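PDB 3I7T: RidA family protein from Mycobacterium tuberculosis, which is of unknown function but forms a homotrimer of the YjgF/YER057c/UK114 (RidA) family, whose relatives include enamine/imine deaminases. Local coordinates for residues 3-8 against 22-27; 32-37 against 50-55; 39-44 against 80-85; 62-67 against 91-96; 69-74 against 112-117. All blocks are in the same frame, centred on the assembly; numbering follows the deposited sequence.

Contacts 1 and 5 are both antiparallel strand pairs of one mixed sheet, yet they differ in burial and chemistry. Contact 5 is wholly buried, about 6 Å from the chain's centre (centre to centre), and sets a salt bridge facing the other subunits; contact 1, about 16 Å out, includes strand 4-7, one of the two outer strands of the sheet within this chain, and is partly exposed. Contacts 2 and 3 share helix 41-58, its middle packing on strand 28-35 and its start on helix 79-90. Contact 4 shares strand 66-73 with contact 5. Contact 3 and most of contact 4 rest on apolar packing, contact 4 adding one backbone bond; contact 2 mixes hydrocarbon packing with an arginine's polar arm.

Contact 1 of 5, residues 3-8 against 22-27; sequences SRTMVS and AVRIGP
Thr5 and Arg24 form an antiparallel hydrogen-bonded pair: Thr5 N donates to Arg24 O at 3.0 Å and Arg24 N returns a bond to Thr5 O, both nearly straight, at 170° and 172°. Val7 N to Ala22 O, 2.8 Å, begins a second pair, whose return bond from Ala22 N to Val7 O is weak. Between them, Met6 CA and Val23 CA each turn a hydrogen to a carbonyl oxygen across the gap.

Apolar contacts lie on both faces. On one, Val7 CB meets Ala22 CB at 4.1 Å. On the other, Met6 and Val23 run side by side, CG to CG2 4.0 Å.

Among polar side chains, Thr5 OG1 lies alongside the Arg24 chain, 3.6 Å from Arg24 CB, and the Arg4 guanidinium carries Val23 CG1 over one face, 3.5 Å from Arg4 NE. The charged ends look elsewhere: Arg4 NH2 bonds Val66 O of the second subunit, and Arg24 NH1 bonds Ala59 O.

With strand directions 166° apart, this is an antiparallel pair at one edge, within the chain, of the mixed sheet of the YjgF-like fold, one face packing on helix 41-58 and the other on a neighbouring subunit.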
# COMPACT_ATOMS: atom_id res chain seq x y z
N SER A 3 18.75 -13.29 -5.74
CA SER A 3 19.55 -13.03 -4.49
C SER A 3 19.03 -11.86 -3.64
O SER A 3 18.92 -10.72 -4.11
CB SER A 3 21.02 -12.82 -4.83
OG SER A 3 21.77 -12.71 -3.63
N ARG A 4 18.73 -12.16 -2.37
CA ARG A 4 18.02 -11.23 -1.50
C ARG A 4 18.91 -10.57 -0.45
O ARG A 4 19.69 -11.23 0.22
CB ARG A 4 16.85 -11.96 -0.82
CG ARG A 4 15.98 -11.11 0.13
CD ARG A 4 14.77 -11.95 0.58
NE ARG A 4 14.01 -11.33 1.67
CZ ARG A 4 12.70 -11.46 1.82
NH1 ARG A 4 12.08 -10.86 2.83
NH2 ARG A 4 12.01 -12.21 0.96
N THR A 5 18.80 -9.25 -0.32
CA THR A 5 19.53 -8.53 0.71
C THR A 5 18.56 -7.71 1.54
O THR A 5 17.56 -7.21 1.04
CB THR A 5 20.64 -7.61 0.11
OG1 THR A 5 20.13 -6.91 -1.03
CG2 THR A 5 21.83 -8.41 -0.35
N MET A 6 18.88 -7.57 2.82
CA MET A 6 18.01 -6.91 3.77
C MET A 6 18.76 -5.94 4.65
O MET A 6 19.93 -6.15 5.00
CB MET A 6 17.29 -7.94 4.62
CG MET A 6 16.62 -9.00 3.79
SD MET A 6 15.65 -10.19 4.74
CE MET A 6 16.85 -10.79 5.93
N VAL A 7 18.07 -4.87 5.01
CA VAL A 7 18.64 -3.82 5.81
C VAL A 7 17.89 -3.76 7.14
O VAL A 7 16.66 -3.74 7.16
CB VAL A 7 18.54 -2.44 5.10
CG1 VAL A 7 19.06 -1.30 6.00
CG2 VAL A 7 19.28 -2.48 3.74
N SER A 8 18.65 -3.75 8.23
CA SER A 8 18.08 -3.65 9.57
C SER A 8 18.65 -2.40 10.25
O SER A 8 19.77 -2.00 9.94
CB SER A 8 18.48 -4.87 10.38
OG SER A 8 18.41 -4.59 11.77
N ALA A 22 14.55 -2.36 4.88
CA ALA A 22 14.47 -2.45 3.42
C ALA A 22 14.84 -3.85 2.94
O ALA A 22 15.67 -4.54 3.56
CB ALA A 22 15.37 -1.44 2.78
N VAL A 23 14.24 -4.27 1.83
CA VAL A 23 14.61 -5.52 1.19
C VAL A 23 14.79 -5.26 -0.29
O VAL A 23 14.00 -4.54 -0.89
CB VAL A 23 13.55 -6.62 1.43
CG1 VAL A 23 13.93 -7.93 0.71
CG2 VAL A 23 13.41 -6.86 2.92
N ARG A 24 15.86 -5.83 -0.86
CA ARG A 24 16.14 -5.77 -2.30
C ARG A 24 16.23 -7.20 -2.89
O ARG A 24 16.91 -8.05 -2.34
CB ARG A 24 17.46 -5.01 -2.55
CG ARG A 24 17.99 -5.14 -4.00
CD ARG A 24 19.28 -4.35 -4.24
NE ARG A 24 19.58 -4.20 -5.68
CZ ARG A 24 20.27 -3.18 -6.18
NH1 ARG A 24 20.74 -2.22 -5.38
NH2 ARG A 24 20.49 -3.10 -7.49
N ILE A 25 15.49 -7.47 -3.97
CA ILE A 25 15.71 -8.65 -4.82
C ILE A 25 15.53 -8.21 -6.25
O ILE A 25 14.59 -7.51 -6.57
CB ILE A 25 14.67 -9.80 -4.63
CG1 ILE A 25 13.83 -9.61 -3.39
CG2 ILE A 25 15.31 -11.19 -4.80
CD1 ILE A 25 12.58 -8.83 -3.72
N GLY A 26 16.41 -8.64 -7.14
CA GLY A 26 16.40 -8.04 -8.46
C GLY A 26 16.53 -6.53 -8.37
O GLY A 26 17.30 -5.99 -7.56
N PRO A 27 15.77 -5.80 -9.20
CA PRO A 27 15.99 -4.36 -9.21
C PRO A 27 15.05 -3.69 -8.21
O PRO A 27 15.16 -2.48 -7.96
CB PRO A 27 15.61 -3.98 -10.64
CG PRO A 27 14.55 -5.04 -11.05
CD PRO A 27 14.64 -6.19 -10.05

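Contact 2 of 5, residues 32-37 against 50-55; sequences AGTTGS and RRIEIA
Thr34 points from its strand toward helix 41-58 and spreads its two branches over successive helix residues. CG2, anti to the backbone N, goes to Arg51, where it lies 3.7 Å from CB; OG1 goes to Ile52, 3.6 Å from CG1. In both pairs the side chains cross at a slant. Although OG1 presses on a hydrocarbon, its polar needs are met within the strand and beside it: it donates to Ala32 O at 2.9 Å, from above the carbonyl plane (40° out of it), and also bonds Arg21 NH1.

Here a helix lies against a sheet, as in the alpha+beta YjgF-like fold, whose helices pack on one side of a sheet; the short segments 32-35 and 50-55 come within 8.7 Å, axis to axis. Ile52 continues past Thr34 onto Ile114 and Ala116 of the adjoining strand 112-119.

Arg51 takes the other direction. Its chain, extended from CG to NE, follows the end of the strand, and CD comes to 3.4 Å from Thr35 O. The guanidinium is oblique to Gly36 CA and Ser37 OG, and NH2 stands 3.0 Å from Ser37 OG. Arg51 NE is salt-bridged to Asp47, whose OD2 also accepts from Ser37 N.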
# COMPACT_ATOMS: atom_id res chain seq x y z
N ALA A 32 10.16 -0.26 4.48
CA ALA A 32 9.14 -0.32 5.53
C ALA A 32 8.48 1.04 5.76
O ALA A 32 9.06 2.08 5.44
CB ALA A 32 9.78 -0.80 6.85
N GLY A 33 7.28 1.02 6.33
CA GLY A 33 6.68 2.25 6.85
C GLY A 33 7.71 2.89 7.77
O GLY A 33 8.26 2.23 8.66
N THR A 34 7.98 4.17 7.55
CA THR A 34 8.99 4.86 8.32
C THR A 34 8.45 6.09 9.01
O THR A 34 7.85 6.94 8.37
CB THR A 34 10.12 5.32 7.40
OG1 THR A 34 10.60 4.19 6.65
CG2 THR A 34 11.26 5.93 8.22
N THR A 35 8.71 6.21 10.31
CA THR A 35 8.34 7.44 11.01
C THR A 35 9.58 8.25 11.32
O THR A 35 10.73 7.82 11.08
CB THR A 35 7.58 7.14 12.31
OG1 THR A 35 8.42 6.35 13.16
CG2 THR A 35 6.29 6.39 12.03
N GLY A 36 9.37 9.44 11.86
CA GLY A 36 10.49 10.35 12.08
C GLY A 36 10.51 10.95 13.47
O GLY A 36 9.47 11.10 14.11
N SER A 37 11.71 11.28 13.93
CA SER A 37 11.88 12.06 15.14
C SER A 37 11.58 13.52 14.83
O SER A 37 11.49 13.92 13.67
CB SER A 37 13.30 11.91 15.69
OG SER A 37 13.69 10.54 15.75
N ARG A 50 14.75 11.11 5.56
CA ARG A 50 16.17 10.86 5.76
C ARG A 50 16.42 9.37 6.04
O ARG A 50 17.37 8.79 5.51
CB ARG A 50 16.75 11.70 6.90
CG ARG A 50 18.28 11.71 6.90
CD ARG A 50 18.85 11.85 8.30
N ARG A 51 15.58 8.76 6.86
CA ARG A 51 15.72 7.35 7.19
C ARG A 51 15.43 6.45 5.98
O ARG A 51 16.08 5.42 5.77
CB ARG A 51 14.82 6.98 8.37
CG ARG A 51 15.20 7.68 9.66
CD ARG A 51 14.06 7.65 10.69
NE ARG A 51 14.40 8.54 11.81
CZ ARG A 51 15.19 8.18 12.83
NH1 ARG A 51 15.67 6.95 12.90
NH2 ARG A 51 15.47 9.05 13.79
N ILE A 52 14.43 6.82 5.18
CA ILE A 52 14.21 6.12 3.91
C ILE A 52 15.46 6.13 3.02
O ILE A 52 15.85 5.09 2.49
CB ILE A 52 12.99 6.69 3.20
CG1 ILE A 52 11.75 6.30 3.99
CG2 ILE A 52 12.91 6.17 1.75
CD1 ILE A 52 10.49 6.98 3.58
N GLU A 53 16.07 7.30 2.87
CA GLU A 53 17.32 7.42 2.12
C GLU A 53 18.41 6.52 2.68
O GLU A 53 19.08 5.81 1.94
CB GLU A 53 17.80 8.88 2.11
CG GLU A 53 18.97 9.11 1.17
CD GLU A 53 19.28 10.59 0.91
OE1 GLU A 53 19.25 11.39 1.87
OE2 GLU A 53 19.59 10.94 -0.24
N ILE A 54 18.59 6.53 4.00
CA ILE A 54 19.61 5.72 4.65
C ILE A 54 19.37 4.23 4.36
O ILE A 54 20.31 3.48 4.04
CB ILE A 54 19.63 5.95 6.18
CG1 ILE A 54 20.06 7.39 6.50
CG2 ILE A 54 20.55 4.95 6.88
CD1 ILE A 54 19.98 7.72 7.99
N ALA A 55 18.11 3.80 4.46
CA ALA A 55 17.79 2.41 4.23
C ALA A 55 18.02 2.06 2.76
O ALA A 55 18.67 1.07 2.44
CB ALA A 55 16.35 2.10 4.65

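Contact 3 of 5, residues 39-44 against 80-85; sequences DDIAAQ and REVGEV
Ile41 and Glu81 meet where helix 41-58 begins beside helix 79-90, a helix-helix contact on the helical layer that covers the sheet of the YjgF-like fold. The nearest CA atoms are those of Ala42 and Glu81, 5.6 Å apart.

The inner part is packed by apolar groups. Ile41 points at helix 79-90 and divides: its CG1 and CD1 arm runs to Val82, crossing that side chain at about a right angle with CG1 3.8 Å from Val82 CG2, while CG2 turns to Glu81 and lies 3.5 Å from Glu81 CB. The spacing of the terminal CD1 from Val82 CG2 is too short to be trusted. Both Ile41 and Val82 also touch Val73 of strand 66-73, and this side closes against the sheet. One turn further on, Val85 CG2 rests 3.9 Å from Ala42 O.

The outer side is polar and looser. The glutamate chain, extended beyond CG, passes the Ile41 CG2 methyl, with Glu81 CD 3.8 Å from it. Glu81 OE1 reaches 3.9 Å from Ala42 CB and, at the same distance, from Asp40 OD1. The two carboxylate planes are 84° apart. Such like charges would be expected to repel each other, and the salt bridge of Asp40 OD2 to Arg78 NH1 probably offsets part of this. Asp40 precedes the helix at the N-cap position but its side chain makes no capping bond; OD2 instead accepts from the adjoining Ile41 N at 2.6 Å, met from 47° out of the carboxylate plane.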
# COMPACT_ATOMS: atom_id res chain seq x y z
N ASP A 39 9.54 17.31 16.67
CA ASP A 39 8.39 17.74 17.46
C ASP A 39 7.14 17.96 16.63
O ASP A 39 6.03 17.79 17.13
CB ASP A 39 8.73 19.01 18.25
N ASP A 40 7.30 18.34 15.36
CA ASP A 40 6.14 18.72 14.56
C ASP A 40 6.15 18.05 13.19
O ASP A 40 7.16 17.47 12.78
CB ASP A 40 6.04 20.23 14.41
CG ASP A 40 4.63 20.69 14.02
OD1 ASP A 40 4.46 21.92 13.83
OD2 ASP A 40 3.70 19.85 13.89
N ILE A 41 5.03 18.14 12.48
CA ILE A 41 4.88 17.34 11.28
C ILE A 41 5.97 17.57 10.25
O ILE A 41 6.48 16.62 9.66
CB ILE A 41 3.44 17.39 10.67
CG1 ILE A 41 3.10 16.01 10.06
CG2 ILE A 41 3.28 18.56 9.69
CD1 ILE A 41 1.78 15.94 9.30
N ALA A 42 6.39 18.82 10.03
CA ALA A 42 7.46 19.06 9.07
C ALA A 42 8.74 18.33 9.45
O ALA A 42 9.31 17.63 8.63
CB ALA A 42 7.73 20.55 8.91
N ALA A 43 9.20 18.49 10.69
CA ALA A 43 10.45 17.86 11.11
C ALA A 43 10.38 16.34 11.01
O ALA A 43 11.34 15.69 10.60
CB ALA A 43 10.80 18.29 12.53
N GLN A 44 9.24 15.78 11.39
CA GLN A 44 9.02 14.34 11.33
C GLN A 44 9.02 13.83 9.90
O GLN A 44 9.57 12.76 9.62
CB GLN A 44 7.71 13.96 12.02
CG GLN A 44 7.76 14.13 13.55
CD GLN A 44 6.60 13.45 14.23
OE1 GLN A 44 5.81 12.73 13.60
NE2 GLN A 44 6.46 13.67 15.54
N ARG A 80 -0.08 20.33 3.59
CA ARG A 80 0.88 21.23 2.96
C ARG A 80 2.25 21.23 3.61
O ARG A 80 3.25 21.33 2.92
CB ARG A 80 0.34 22.64 2.88
CG ARG A 80 -0.27 22.94 1.54
CD ARG A 80 -0.64 24.40 1.39
NE ARG A 80 -1.41 24.58 0.17
CZ ARG A 80 -0.89 24.56 -1.05
NH1 ARG A 80 0.42 24.38 -1.21
NH2 ARG A 80 -1.67 24.72 -2.11
N GLU A 81 2.29 21.13 4.94
CA GLU A 81 3.55 21.05 5.66
C GLU A 81 4.31 19.80 5.22
O GLU A 81 5.53 19.82 5.06
CB GLU A 81 3.31 21.02 7.18
CG GLU A 81 3.09 22.40 7.85
CD GLU A 81 3.24 22.36 9.39
OE1 GLU A 81 4.39 22.27 9.92
OE2 GLU A 81 2.19 22.43 10.08
N VAL A 82 3.56 18.72 5.03
CA VAL A 82 4.15 17.44 4.63
C VAL A 82 4.56 17.49 3.16
O VAL A 82 5.69 17.15 2.81
CB VAL A 82 3.17 16.27 4.86
CG1 VAL A 82 3.77 14.97 4.39
CG2 VAL A 82 2.83 16.17 6.32
N GLY A 83 3.64 17.95 2.31
CA GLY A 83 3.93 18.09 0.88
C GLY A 83 5.18 18.89 0.56
O GLY A 83 5.94 18.52 -0.33
N GLU A 84 5.38 20.00 1.26
CA GLU A 84 6.55 20.85 1.03
C GLU A 84 7.85 20.07 1.18
O GLU A 84 8.77 20.23 0.38
CB GLU A 84 6.56 22.02 1.99
CG GLU A 84 5.60 23.13 1.63
CD GLU A 84 5.52 24.19 2.70
OE1 GLU A 84 6.57 24.53 3.30
OE2 GLU A 84 4.39 24.69 2.95
N VAL A 85 7.93 19.26 2.23
CA VAL A 85 9.10 18.43 2.47
C VAL A 85 9.25 17.32 1.40
O VAL A 85 10.36 17.03 0.96
CB VAL A 85 9.06 17.82 3.89
CG1 VAL A 85 10.22 16.88 4.11
CG2 VAL A 85 9.02 18.91 4.96

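Contact 4 of 5, residues 62-67 against 91-96; sequences TLADVV and GKIRPV
Ile93 is the main bump of this contact, its side chain pushed against the 3-10 turn of residues 63-65. CG1 is anti to the carbonyl carbon (chi1 -59°), and CD1 beyond it reaches 3.8 Å from Ala64 N and 4.1 Å from Leu63 CB. The other branch, CG2, drops into the bend between the turn and the strand, 3.7 Å from Leu63 O and 3.9 Å from Val66 O. The hollow is lined by the Ala64 backbone, the carbonyls of Leu63 and Val66, and Leu63 CB; the two branches of the isoleucine enter different parts of it.

Pro95 forms a second, flatter bump. Its ring presses CB on the backbone where the strand starts, 3.5 Å from Val67 O, and meets Val66 CG1 at 3.8 Å; the two side chains cross obliquely. Phe90, on the helix preceding the loop, touches Leu63, Val66 and Pro95 together. Strands 66-73 and 99-101 are parallel neighbours in the sheet and are joined through helix 79-90, which makes segment 91-96 part of the return of a beta-alpha-beta crossover in the YjgF-like fold.

Next to the proline the packing gives way to a backbone bond: Val96 N donates to Val67 O at 3.0 Å, from above the carbonyl plane (39° out of it). Val96 CG2 leans on that same oxygen at 3.6 Å. The surface also faces the third subunit: Ile93 packs on Arg4 of the third subunit and Val67 on Ile25 of that subunit.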
# COMPACT_ATOMS: atom_id res chain seq x y z
N THR A 62 18.99 4.88 -4.37
CA THR A 62 18.93 6.30 -4.00
C THR A 62 17.49 6.80 -4.12
O THR A 62 16.62 6.09 -4.64
CB THR A 62 19.87 7.21 -4.88
OG1 THR A 62 19.33 7.35 -6.19
CG2 THR A 62 21.30 6.65 -4.99
N LEU A 63 17.23 8.01 -3.63
CA LEU A 63 15.90 8.59 -3.82
C LEU A 63 15.46 8.63 -5.29
O LEU A 63 14.28 8.51 -5.59
CB LEU A 63 15.84 10.00 -3.23
CG LEU A 63 15.96 9.96 -1.71
CD1 LEU A 63 16.16 11.38 -1.16
CD2 LEU A 63 14.71 9.32 -1.12
N ALA A 64 16.42 8.84 -6.20
CA ALA A 64 16.12 8.87 -7.64
C ALA A 64 15.57 7.54 -8.17
O ALA A 64 15.09 7.46 -9.31
CB ALA A 64 17.37 9.26 -8.41
N ASP A 65 15.65 6.48 -7.36
CA ASP A 65 15.12 5.18 -7.79
C ASP A 65 13.67 4.96 -7.34
O ASP A 65 13.00 4.02 -7.79
CB ASP A 65 15.99 4.02 -7.29
CG ASP A 65 17.36 4.02 -7.88
OD1 ASP A 65 17.48 4.18 -9.11
OD2 ASP A 65 18.33 3.83 -7.12
N VAL A 66 13.22 5.81 -6.42
CA VAL A 66 11.89 5.68 -5.82
C VAL A 66 10.77 5.93 -6.86
O VAL A 66 10.76 6.96 -7.54
CB VAL A 66 11.76 6.63 -4.61
CG1 VAL A 66 10.30 6.72 -4.13
CG2 VAL A 66 12.71 6.20 -3.49
N VAL A 67 9.86 4.97 -7.01
CA VAL A 67 8.78 5.10 -7.99
C VAL A 67 7.46 5.38 -7.29
O VAL A 67 6.52 5.90 -7.90
CB VAL A 67 8.62 3.84 -8.89
CG1 VAL A 67 9.87 3.63 -9.80
CG2 VAL A 67 8.34 2.59 -8.04
N GLY A 91 10.96 16.80 -6.02
CA GLY A 91 10.51 17.71 -7.07
C GLY A 91 10.93 17.31 -8.47
O GLY A 91 10.15 17.47 -9.42
N LYS A 92 12.15 16.80 -8.62
CA LYS A 92 12.61 16.34 -9.93
C LYS A 92 12.19 14.90 -10.20
O LYS A 92 11.71 14.56 -11.28
CB LYS A 92 14.13 16.45 -10.03
CG LYS A 92 14.71 17.71 -9.41
CD LYS A 92 16.18 17.53 -8.99
CE LYS A 92 16.33 16.58 -7.79
NZ LYS A 92 16.30 15.14 -8.15
N ILE A 93 12.38 14.06 -9.19
CA ILE A 93 12.13 12.62 -9.29
C ILE A 93 10.65 12.28 -9.51
O ILE A 93 10.29 11.54 -10.45
CB ILE A 93 12.68 11.92 -8.04
CG1 ILE A 93 14.19 12.20 -7.92
CG2 ILE A 93 12.35 10.43 -8.07
CD1 ILE A 93 14.74 12.26 -6.46
N ARG A 94 9.81 12.81 -8.66
CA ARG A 94 8.38 12.74 -8.81
C ARG A 94 7.85 11.30 -8.87
O ARG A 94 7.27 10.92 -9.85
CB ARG A 94 7.95 13.48 -10.04
CG ARG A 94 7.69 14.82 -9.80
CD ARG A 94 8.06 15.59 -10.93
N PRO A 95 8.04 10.54 -7.82
CA PRO A 95 7.40 9.25 -7.75
C PRO A 95 5.90 9.50 -7.65
O PRO A 95 5.49 10.65 -7.45
CB PRO A 95 7.93 8.69 -6.43
CG PRO A 95 8.05 9.92 -5.55
CD PRO A 95 8.51 11.01 -6.50
N VAL A 96 5.07 8.47 -7.81
CA VAL A 96 3.65 8.63 -7.48
C VAL A 96 3.51 8.63 -5.95
O VAL A 96 4.38 8.10 -5.26
CB VAL A 96 2.80 7.50 -8.09
CG1 VAL A 96 3.15 7.33 -9.59
CG2 VAL A 96 3.00 6.19 -7.30

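Contact 5 of 5, residues 69-74 against 112-117; sequences TRIYVT and VEIEAD
Glu115 lies beside Arg70, pointing the same way, its end leaning toward strand 66-73. Its CB starts 4.1 Å from Arg70 O, the carbonyl that accepts the bond of Glu115 N. CG, anti to the carbonyl carbon (chi1 -62°), is brought to 4.2 Å from Tyr72 CE2. CD lies at the edge of the Tyr72 ring and in its plane, the carboxylate turned 79° from it. At the tip the oxygens part. OE1 takes a salt bridge from Arg70 NH2 at 3.0 Å, met nearly along the C-O axis and within the guanidinium plane; OE2 receives a weak bond from Tyr72 OH at 3.3 Å. OE1 is also gripped by Arg70 NH1 of the second subunit, and OE2 bonds Ser98 OG there. Arg70 NH1 in turn bridges Glu115 OE1 of the third subunit, closing a ring of bridges round the trimer. A water accepts from Arg70 NH2 and donates to Asp117 OD2.

In the backbone, bonds pair Arg70 with Glu115 and Tyr72 with Glu113. On the opposite face Val112 CG2 meets Ile71 CG2 at 3.8 Å. That apolar face packs against helices 41-58 and 79-90, while the face of Arg70, Tyr72 and Glu115 turns to the neighbouring subunits; strand 112-119 runs between 28-35 and 66-73.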
# COMPACT_ATOMS: atom_id res chain seq x y z
N THR A 69 5.80 6.59 -3.24
CA THR A 69 5.73 6.80 -1.79
C THR A 69 4.27 6.69 -1.35
O THR A 69 3.34 6.83 -2.16
CB THR A 69 6.29 8.16 -1.35
OG1 THR A 69 5.60 9.20 -2.06
CG2 THR A 69 7.79 8.27 -1.62
N ARG A 70 4.06 6.43 -0.06
CA ARG A 70 2.71 6.40 0.49
C ARG A 70 2.84 7.03 1.84
O ARG A 70 3.72 6.64 2.62
CB ARG A 70 2.19 4.97 0.60
CG ARG A 70 0.77 4.86 1.14
CD ARG A 70 0.23 3.41 1.05
NE ARG A 70 0.00 3.01 -0.34
CZ ARG A 70 0.78 2.18 -1.03
NH1 ARG A 70 0.48 1.90 -2.29
NH2 ARG A 70 1.84 1.63 -0.47
N ILE A 71 1.97 8.01 2.11
CA ILE A 71 2.07 8.84 3.30
C ILE A 71 0.82 8.72 4.16
O ILE A 71 -0.28 9.02 3.69
CB ILE A 71 2.27 10.33 2.91
CG1 ILE A 71 3.49 10.49 1.99
CG2 ILE A 71 2.39 11.22 4.16
CD1 ILE A 71 3.61 11.86 1.40
N TYR A 72 0.99 8.27 5.40
CA TYR A 72 -0.07 8.28 6.39
C TYR A 72 0.14 9.44 7.35
O TYR A 72 1.22 9.57 7.94
CB TYR A 72 -0.05 6.98 7.20
CG TYR A 72 -0.02 5.73 6.36
CD1 TYR A 72 -1.18 5.23 5.80
CD2 TYR A 72 1.17 5.06 6.12
CE1 TYR A 72 -1.17 4.08 5.01
CE2 TYR A 72 1.20 3.91 5.33
CZ TYR A 72 0.02 3.43 4.78
OH TYR A 72 0.02 2.29 4.00
N VAL A 73 -0.89 10.25 7.54
CA VAL A 73 -0.82 11.36 8.47
C VAL A 73 -1.96 11.28 9.49
O VAL A 73 -3.02 10.72 9.21
CB VAL A 73 -0.85 12.71 7.76
CG1 VAL A 73 0.44 12.92 6.99
CG2 VAL A 73 -2.08 12.83 6.84
N THR A 74 -1.74 11.84 10.67
CA THR A 74 -2.80 11.85 11.66
C THR A 74 -3.71 13.07 11.49
O THR A 74 -4.81 13.10 12.01
CB THR A 74 -2.29 11.69 13.13
OG1 THR A 74 -1.38 12.76 13.46
CG2 THR A 74 -1.60 10.33 13.31
N VAL A 112 3.23 11.24 11.23
CA VAL A 112 3.38 10.91 9.81
C VAL A 112 4.20 9.63 9.68
O VAL A 112 5.14 9.40 10.43
CB VAL A 112 4.01 12.08 8.99
CG1 VAL A 112 5.36 12.49 9.54
CG2 VAL A 112 4.15 11.69 7.53
N GLU A 113 3.78 8.76 8.76
CA GLU A 113 4.58 7.59 8.41
C GLU A 113 4.66 7.48 6.89
O GLU A 113 3.68 7.71 6.19
CB GLU A 113 3.96 6.32 9.01
CG GLU A 113 4.72 5.03 8.67
CD GLU A 113 4.35 3.90 9.62
OE1 GLU A 113 3.85 4.19 10.72
OE2 GLU A 113 4.55 2.72 9.26
N ILE A 114 5.84 7.13 6.38
CA ILE A 114 6.05 7.06 4.94
C ILE A 114 6.62 5.71 4.50
O ILE A 114 7.59 5.23 5.08
CB ILE A 114 6.98 8.21 4.47
CG1 ILE A 114 6.41 9.53 5.01
CG2 ILE A 114 7.17 8.18 2.94
CD1 ILE A 114 7.22 10.77 4.66
N GLU A 115 6.01 5.11 3.48
CA GLU A 115 6.57 3.95 2.80
C GLU A 115 7.18 4.36 1.47
O GLU A 115 6.84 5.40 0.91
CB GLU A 115 5.46 2.95 2.51
CG GLU A 115 4.77 2.42 3.73
CD GLU A 115 3.57 1.56 3.35
OE1 GLU A 115 3.21 1.55 2.16
OE2 GLU A 115 3.01 0.88 4.23
N ALA A 116 8.05 3.51 0.93
CA ALA A 116 8.57 3.77 -0.40
C ALA A 116 8.83 2.46 -1.16
O ALA A 116 9.21 1.45 -0.56
CB ALA A 116 9.83 4.61 -0.31
N ASP A 117 8.60 2.51 -2.47
CA ASP A 117 9.02 1.44 -3.37
C ASP A 117 9.99 2.05 -4.36
O ASP A 117 9.77 3.16 -4.85
CB ASP A 117 7.84 0.84 -4.13
CG ASP A 117 6.85 0.18 -3.21
OD1 ASP A 117 7.24 -0.76 -2.50
OD2 ASP A 117 5.67 0.61 -3.18
O HOH W 1 3.69 -0.29 -1.78